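Local atomic coordinates of particle-associated lyase (Acinetobacter bacteriophage AP22, PDB entry 4Y9V), a protein that forms a trimeric phage tailspike that binds the capsular saccharide of Acinetobacter baumannii and probably degrades the capsule as a lyase. Residues Gly424-Val429 and Val461-Asp466; Gln373-Ile378 and Tyr393-Pro398; Asp61-Leu66 and Val86-Glu91. All blocks are in the same frame, centred on the assembly; numbering follows the deposited sequence. Where two conformers were deposited one is given.

Contact 1: Gly424-Val429 and Val461-Asp466; sequences GCINGV and VSCDFD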
# COMPACT_ATOMS: atom_id res chain seq x y z
N GLY A 424 -0.49 4.04 -12.80
CA GLY A 424 -1.36 5.14 -12.50
C GLY A 424 -2.14 5.61 -13.73
O GLY A 424 -2.18 4.95 -14.78
N CYS A 425 -2.79 6.76 -13.55
CA CYS A 425 -3.75 7.30 -14.50
C CYS A 425 -3.54 8.81 -14.62
O CYS A 425 -3.72 9.53 -13.64
CB CYS A 425 -5.16 6.98 -14.01
SG CYS A 425 -6.42 7.62 -15.11
N ILE A 426 -3.17 9.27 -15.81
CA ILE A 426 -2.90 10.66 -16.06
C ILE A 426 -4.08 11.21 -16.88
O ILE A 426 -4.30 10.79 -18.01
CB ILE A 426 -1.57 10.86 -16.82
CG1 ILE A 426 -0.39 10.20 -16.09
CG2 ILE A 426 -1.34 12.35 -17.06
CD1 ILE A 426 0.83 10.03 -16.94
N ASN A 427 -4.83 12.13 -16.28
CA ASN A 427 -6.02 12.69 -16.87
C ASN A 427 -5.79 14.11 -17.35
O ASN A 427 -5.17 14.92 -16.64
CB ASN A 427 -7.16 12.79 -15.83
CG ASN A 427 -7.60 11.46 -15.36
OD1 ASN A 427 -8.30 10.75 -16.07
ND2 ASN A 427 -7.28 11.10 -14.17
N GLY A 428 -6.32 14.44 -18.52
CA GLY A 428 -6.40 15.79 -18.99
C GLY A 428 -6.39 15.90 -20.48
O GLY A 428 -6.50 14.90 -21.19
N VAL A 429 -6.24 17.11 -20.97
CA VAL A 429 -6.18 17.38 -22.42
C VAL A 429 -4.78 17.34 -22.97
O VAL A 429 -4.60 17.02 -24.18
CB VAL A 429 -6.89 18.70 -22.75
CG1 VAL A 429 -8.39 18.55 -22.52
CG2 VAL A 429 -6.26 19.90 -22.08
N VAL A 461 1.01 2.70 -16.93
CA VAL A 461 0.46 4.02 -16.70
C VAL A 461 -0.27 4.49 -17.96
O VAL A 461 0.26 4.37 -19.08
CB VAL A 461 1.55 5.02 -16.27
CG1 VAL A 461 2.73 5.11 -17.25
CG2 VAL A 461 0.95 6.41 -16.02
N SER A 462 -1.47 5.02 -17.77
CA SER A 462 -2.30 5.48 -18.86
C SER A 462 -2.33 7.01 -18.89
O SER A 462 -2.12 7.69 -17.88
CB SER A 462 -3.71 4.96 -18.76
OG SER A 462 -4.38 5.49 -17.61
N CYS A 463 -2.60 7.55 -20.07
CA CYS A 463 -2.70 8.98 -20.27
C CYS A 463 -3.76 9.23 -21.32
O CYS A 463 -3.65 8.69 -22.43
CB CYS A 463 -1.33 9.51 -20.77
SG CYS A 463 -1.34 11.24 -21.29
N ASP A 464 -4.77 10.05 -20.99
CA ASP A 464 -5.88 10.33 -21.91
C ASP A 464 -5.74 11.68 -22.62
O ASP A 464 -6.70 12.19 -23.18
CB ASP A 464 -7.25 10.18 -21.31
CG ASP A 464 -7.63 11.29 -20.37
OD1 ASP A 464 -6.72 12.00 -19.94
OD2 ASP A 464 -8.84 11.46 -20.16
N PHE A 465 -4.52 12.22 -22.66
CA PHE A 465 -4.31 13.49 -23.36
C PHE A 465 -4.64 13.36 -24.83
O PHE A 465 -4.31 12.36 -25.49
CB PHE A 465 -2.87 13.93 -23.23
CG PHE A 465 -2.37 14.32 -21.84
CD1 PHE A 465 -3.19 14.31 -20.72
CD2 PHE A 465 -1.07 14.72 -21.71
CE1 PHE A 465 -2.67 14.70 -19.49
CE2 PHE A 465 -0.55 15.12 -20.48
CZ PHE A 465 -1.37 15.11 -19.37
N ASP A 466 -5.19 14.43 -25.39
CA ASP A 466 -5.37 14.48 -26.86
C ASP A 466 -4.06 14.67 -27.60
O ASP A 466 -3.94 14.28 -28.77
CB ASP A 466 -6.40 15.56 -27.18
CG ASP A 466 -7.69 15.26 -26.48
OD1 ASP A 466 -8.27 14.17 -26.72
OD2 ASP A 466 -8.12 16.05 -25.59
O HOH W 1 -5.45 7.98 -18.41
O HOH W 2 -9.87 12.37 -17.92
O HOH W 3 -8.72 14.66 -23.13
O HOH W 4 -9.08 14.02 -21.79
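Ile426 and Cys463 pair at the heart of two parallel beta strands, 424-427 and 461-463, whose axes run 4.7 Å apart on successive coils of the pectin lyase-like region. Hydrogen bonds run from Ser462 N to Gly424 O, Ile426 N to Ser462 O and Asp464 N to Ile426 O.

The tight face is apolar. The branched Ile426 reaches two neighbours at once: with chi1 at -55°, CG1 lies beside its backbone N and leads on to CD1, 3.7 Å from Val461 CG2, while CG2, anti to that N, sits 3.6 Å from Phe465 CZ. Cys463 SG lies over one face of the Phe465 ring, offset toward the rim, and accepts a hydrogen bond from Phe465 N. Trp471 of strand 470-476 packs on Ile426, Val461 and Cys463.

The face of Cys425 and Ser462 carries waters, and Cys425 also meets Glu385 of the second subunit. Ser462 OG and Ile426 O share one water, and a second joins Asn427 OD1 to Asp464 OD2. Asp464 OD1 turns its syn lone pair to Gly428 N at 2.9 Å, just where the strand ends; Gly428 has backbone angles suited to glycine, and its N lies in plane at the Phe465 ring edge. Asp466 N meets Val429 O from above the carbonyl plane, and the Asp466 carboxylate salt-bridges Lys498. A short aspartate thus extends the strands' backbone bonding, between hydrocarbon and a partly hydrated, partly subunit-covered face.

Contact 2: Gln373-Ile378 and Tyr393-Pro398; sequences QGCVLI and YYTKTP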
# COMPACT_ATOMS: atom_id res chain seq x y z
N GLN A 373 0.78 25.17 -13.71
CA GLN A 373 1.14 23.98 -14.51
C GLN A 373 1.96 22.97 -13.69
O GLN A 373 2.88 23.33 -12.94
CB GLN A 373 1.92 24.26 -15.79
CG GLN A 373 1.22 25.23 -16.73
CD GLN A 373 1.78 25.16 -18.12
OE1 GLN A 373 2.80 24.49 -18.39
NE2 GLN A 373 1.13 25.85 -19.06
N GLY A 374 1.65 21.71 -13.93
CA GLY A 374 2.37 20.59 -13.35
C GLY A 374 1.71 20.07 -12.08
O GLY A 374 1.02 20.78 -11.35
N CYS A 375 1.98 18.77 -11.79
CA CYS A 375 1.50 18.11 -10.59
C CYS A 375 2.55 17.90 -9.51
O CYS A 375 2.21 17.96 -8.32
CB CYS A 375 0.90 16.75 -10.93
SG CYS A 375 -0.73 16.85 -11.76
N VAL A 376 3.79 17.57 -9.89
CA VAL A 376 4.82 17.18 -8.95
C VAL A 376 6.10 17.95 -9.27
O VAL A 376 6.53 17.94 -10.44
CB VAL A 376 5.11 15.65 -9.03
CG1 VAL A 376 6.19 15.25 -8.05
CG2 VAL A 376 3.84 14.84 -8.77
N LEU A 377 6.68 18.58 -8.27
CA LEU A 377 7.87 19.40 -8.42
C LEU A 377 9.03 18.83 -7.61
O LEU A 377 8.89 18.55 -6.42
CB LEU A 377 7.58 20.81 -7.92
CG LEU A 377 8.74 21.81 -8.08
CD1 LEU A 377 9.03 22.10 -9.52
CD2 LEU A 377 8.39 23.08 -7.31
N ILE A 378 10.18 18.69 -8.27
CA ILE A 378 11.45 18.33 -7.66
C ILE A 378 12.34 19.58 -7.75
O ILE A 378 12.96 19.84 -8.77
CB ILE A 378 12.07 17.12 -8.35
CG1 ILE A 378 11.18 15.92 -8.39
CG2 ILE A 378 13.41 16.78 -7.69
CD1 ILE A 378 11.64 14.78 -9.28
N TYR A 393 -3.57 11.53 -11.58
CA TYR A 393 -3.20 12.92 -11.79
C TYR A 393 -4.33 13.61 -12.53
O TYR A 393 -4.83 13.08 -13.53
CB TYR A 393 -1.91 13.03 -12.63
CG TYR A 393 -0.76 12.20 -12.11
CD1 TYR A 393 -0.66 10.85 -12.44
CD2 TYR A 393 0.24 12.74 -11.29
CE1 TYR A 393 0.39 10.06 -12.00
CE2 TYR A 393 1.28 11.96 -10.83
CZ TYR A 393 1.35 10.62 -11.18
OH TYR A 393 2.38 9.85 -10.66
N TYR A 394 -4.73 14.78 -12.05
CA TYR A 394 -5.83 15.54 -12.69
C TYR A 394 -5.26 16.81 -13.23
O TYR A 394 -4.86 17.68 -12.43
CB TYR A 394 -6.92 15.80 -11.64
CG TYR A 394 -7.65 14.57 -11.17
CD1 TYR A 394 -8.61 14.02 -12.01
CD2 TYR A 394 -7.39 13.91 -9.99
CE1 TYR A 394 -9.32 12.88 -11.65
CE2 TYR A 394 -8.08 12.77 -9.64
CZ TYR A 394 -9.05 12.26 -10.48
OH TYR A 394 -9.73 11.11 -10.12
N THR A 395 -5.17 16.98 -14.54
CA THR A 395 -4.57 18.13 -15.19
C THR A 395 -5.56 18.81 -16.11
O THR A 395 -6.54 18.23 -16.56
CB THR A 395 -3.29 17.78 -16.00
OG1 THR A 395 -3.65 17.13 -17.23
CG2 THR A 395 -2.34 16.93 -15.20
N LYS A 396 -5.25 20.09 -16.39
CA LYS A 396 -6.05 20.90 -17.30
C LYS A 396 -5.21 21.87 -18.14
O LYS A 396 -5.78 22.37 -19.11
CB LYS A 396 -7.16 21.63 -16.56
CG LYS A 396 -6.67 22.62 -15.52
CD LYS A 396 -7.88 23.49 -15.13
CE LYS A 396 -7.58 24.32 -13.93
NZ LYS A 396 -6.38 25.18 -14.13
N THR A 397 -3.99 22.12 -17.85
CA THR A 397 -3.19 23.04 -18.64
C THR A 397 -2.51 22.30 -19.80
O THR A 397 -2.49 21.07 -19.86
CB THR A 397 -2.11 23.78 -17.83
OG1 THR A 397 -0.95 22.96 -17.71
CG2 THR A 397 -2.63 24.30 -16.52
N PRO A 398 -1.87 23.03 -20.71
CA PRO A 398 -1.13 22.38 -21.79
C PRO A 398 0.18 21.74 -21.35
O PRO A 398 0.80 21.05 -22.18
CB PRO A 398 -0.86 23.51 -22.83
CG PRO A 398 -1.90 24.56 -22.47
CD PRO A 398 -1.97 24.47 -20.96
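Tyr393 meets Cys375 and Val376 at the edge of its ring, in the interior of the coil. CD2 lies 4.1 Å from Cys375 CB and CE2 is 4.4 Å from Val376 CG2, both carbons near the ring plane, so this is rim contact and not a stack. Ile367, Leu388 and Ile426 also touch this side chain, which suits a large, flat group filling the coil, while its hydroxyl is hydrogen-bonded to Asn391.

Tyr394 has its CB directed away, and its side chain packs against Arg342 of a second subunit; its carbonyl O passes 4.3 Å from Cys375 SG.

Thr395 turns inward again. With chi1 at 76° OG1 stands between the backbone N and the carbonyl carbon, hydrogen-bonded to Asn427 O on the next coil, and CG2 lies 3.8 Å from Cys375 SG. One beta-branched residue thus offers a methyl to the sulfur and a hydroxyl to the neighbouring strand. Cys375, small and weakly polar, fits between this methyl and Tyr393.

The Lys396 side chain takes no part in the contact; its amine forms a salt bridge with Glu371, and the backbone N is hydrogen-bonded to Glu369.

Thr397 comes back to the first segment. Its OG1 rests 3.3 Å from Gln373 CG, a packing contact with a carbon; the hydroxyl's hydrogen bonds go to Glu369 and Leu399 N. The extended Gln373 chain crosses it obliquely, and its amide forms hydrogen bonds with Asn400, Ser401 and Trp402.

Pro398 finishes the run, its CD 3.9 Å from Gln373 NE2. Glu369 also binds Gly374 N, so one carboxylate clamps both segments. Inward residues packed between consecutive turns, with polar side chains fixing the bends, are typical of the right-handed parallel beta-helix of pectin lyase-like proteins.

Contact 3: Asp61-Leu66 and Val86-Glu91; sequences DISTVL and VNSLIE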
# COMPACT_ATOMS: atom_id res chain seq x y z
N ASP A 61 -6.67 36.95 32.29
CA ASP A 61 -5.52 36.18 31.82
C ASP A 61 -5.11 35.15 32.87
O ASP A 61 -4.84 35.52 34.02
CB ASP A 61 -4.37 37.18 31.54
CG ASP A 61 -3.11 36.60 30.95
OD1 ASP A 61 -3.07 35.40 30.62
OD2 ASP A 61 -2.15 37.39 30.79
N ILE A 62 -5.05 33.89 32.48
CA ILE A 62 -4.70 32.81 33.37
C ILE A 62 -3.24 32.37 33.23
O ILE A 62 -2.85 31.37 33.82
CB ILE A 62 -5.65 31.60 33.25
CG1 ILE A 62 -5.46 30.85 31.92
CG2 ILE A 62 -7.09 32.01 33.50
CD1 ILE A 62 -6.06 29.46 31.92
N SER A 63 -2.43 33.14 32.50
CA SER A 63 -1.02 32.77 32.32
C SER A 63 -0.31 32.48 33.65
O SER A 63 0.42 31.48 33.76
CB SER A 63 -0.28 33.87 31.61
OG SER A 63 -0.76 34.03 30.27
N THR A 64 -0.48 33.35 34.64
CA THR A 64 0.21 33.14 35.90
C THR A 64 -0.27 31.87 36.57
O THR A 64 0.49 31.23 37.35
CB THR A 64 0.09 34.31 36.89
OG1 THR A 64 -1.27 34.51 37.24
CG2 THR A 64 0.74 35.56 36.36
N VAL A 65 -1.52 31.48 36.37
CA VAL A 65 -2.10 30.30 36.97
C VAL A 65 -1.52 29.05 36.33
O VAL A 65 -1.09 28.14 37.03
CB VAL A 65 -3.65 30.34 36.89
CG1 VAL A 65 -4.22 29.15 37.63
CG2 VAL A 65 -4.17 31.64 37.47
N LEU A 66 -1.52 29.00 34.99
CA LEU A 66 -0.88 27.85 34.31
C LEU A 66 0.59 27.72 34.70
O LEU A 66 1.08 26.63 34.95
CB LEU A 66 -1.03 27.98 32.80
CG LEU A 66 -2.48 27.89 32.28
CD1 LEU A 66 -2.47 28.09 30.78
CD2 LEU A 66 -3.15 26.56 32.60
N VAL A 86 -4.94 33.52 27.58
CA VAL A 86 -3.58 33.12 27.90
C VAL A 86 -2.64 34.01 27.06
O VAL A 86 -2.31 33.69 25.93
CB VAL A 86 -3.29 31.64 27.63
CG1 VAL A 86 -1.88 31.29 28.04
CG2 VAL A 86 -4.31 30.74 28.32
N ASN A 87 -2.23 35.16 27.63
CA ASN A 87 -1.42 36.09 26.86
C ASN A 87 0.06 35.76 26.82
O ASN A 87 0.78 36.32 25.99
CB ASN A 87 -1.67 37.52 27.35
CG ASN A 87 -3.05 38.03 26.94
OD1 ASN A 87 -3.58 38.84 27.72
ND2 ASN A 87 -3.49 37.65 25.80
N SER A 88 0.55 34.89 27.70
CA SER A 88 1.94 34.52 27.73
C SER A 88 2.22 33.26 26.90
O SER A 88 1.34 32.42 26.65
CB SER A 88 2.37 34.26 29.17
OG SER A 88 2.32 35.41 29.97
N LEU A 89 3.48 33.14 26.53
CA LEU A 89 4.04 31.90 26.00
C LEU A 89 4.34 30.99 27.18
O LEU A 89 5.22 31.31 27.99
CB LEU A 89 5.28 32.21 25.16
CG LEU A 89 6.00 30.97 24.62
CD1 LEU A 89 5.10 30.16 23.69
CD2 LEU A 89 7.26 31.38 23.88
N ILE A 90 3.60 29.91 27.31
CA ILE A 90 3.72 28.97 28.41
C ILE A 90 4.71 27.87 27.95
O ILE A 90 4.43 27.18 26.98
CB ILE A 90 2.39 28.36 28.83
CG1 ILE A 90 1.32 29.43 29.01
CG2 ILE A 90 2.57 27.50 30.07
CD1 ILE A 90 1.60 30.46 30.09
N GLU A 91 5.83 27.77 28.66
CA GLU A 91 6.93 26.89 28.29
C GLU A 91 6.96 25.74 29.26
O GLU A 91 7.36 25.87 30.42
CB GLU A 91 8.28 27.63 28.26
CG GLU A 91 8.30 28.74 27.21
CD GLU A 91 9.62 29.45 27.09
OE1 GLU A 91 10.62 28.75 26.89
OE2 GLU A 91 9.74 30.71 27.15
O HOH W 5 0.41 37.33 30.41
O HOH W 6 -2.61 39.94 30.09
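An Asx turn at Asp61, just ahead of helix 63-71, is tied here to the bend Val86-Ser88 that leads into strand 89-92. The Asp61 chi1 (-176°) puts CG anti to the backbone N, and OD1 of that carboxylate accepts from three donors. Ser63 N, at 3.0 Å, and Asn87 N, at 3.1 Å, both approach OD1 from well out of the carboxylate plane, whereas Ser63 OG donates to OD1 at 2.7 Å from the syn side, close to that plane. The same Ser63 OG accepts from Ser88 N at 3.0 Å, a double duty that a small hydroxyl residue in the first turn of a helix can perform. Asp61 OD2 takes two waters instead, one shared with Ser88 OG and the other with Asn87 OD1.

Beneath this polar cluster lies a hydrocarbon layer. Val86 CG2 sits 3.8 Å from Ile62 CG1 and 4.1 Å from Leu66 CD1, the leucine crossing the valine at about a right angle, and Ile90 CD1 rests against the Ser63 backbone. Leu47 and Leu51 of helix 47-54 pack on Ile62. Three protein donors on one oxygen and two waters on the other should stabilise an ionised Asp61, whose charge probably also suits the nearby start of the helix.

How the contacts relate
From the N terminus, contact 3 comes first: it brings the chain entering strand 89-92 back to the start of helix 63-71, closing a loop of 19 residues near the N-terminal end of the modelled spike. Much later, contact 2 closes a loop of 14 residues and contact 1 one of 31. The three loops follow in series; none nests or crosses. Contact 3 stands apart, its centre 46 Å from that of contact 2 and 55 Å from that of contact 1. Contacts 1 and 2 adjoin, since strands 391-394 and 424-427 are neighbours: Cys425 O probably accepts a hydrogen bond from Tyr393 N. Together they join four successive coils, and both touch the second subunit.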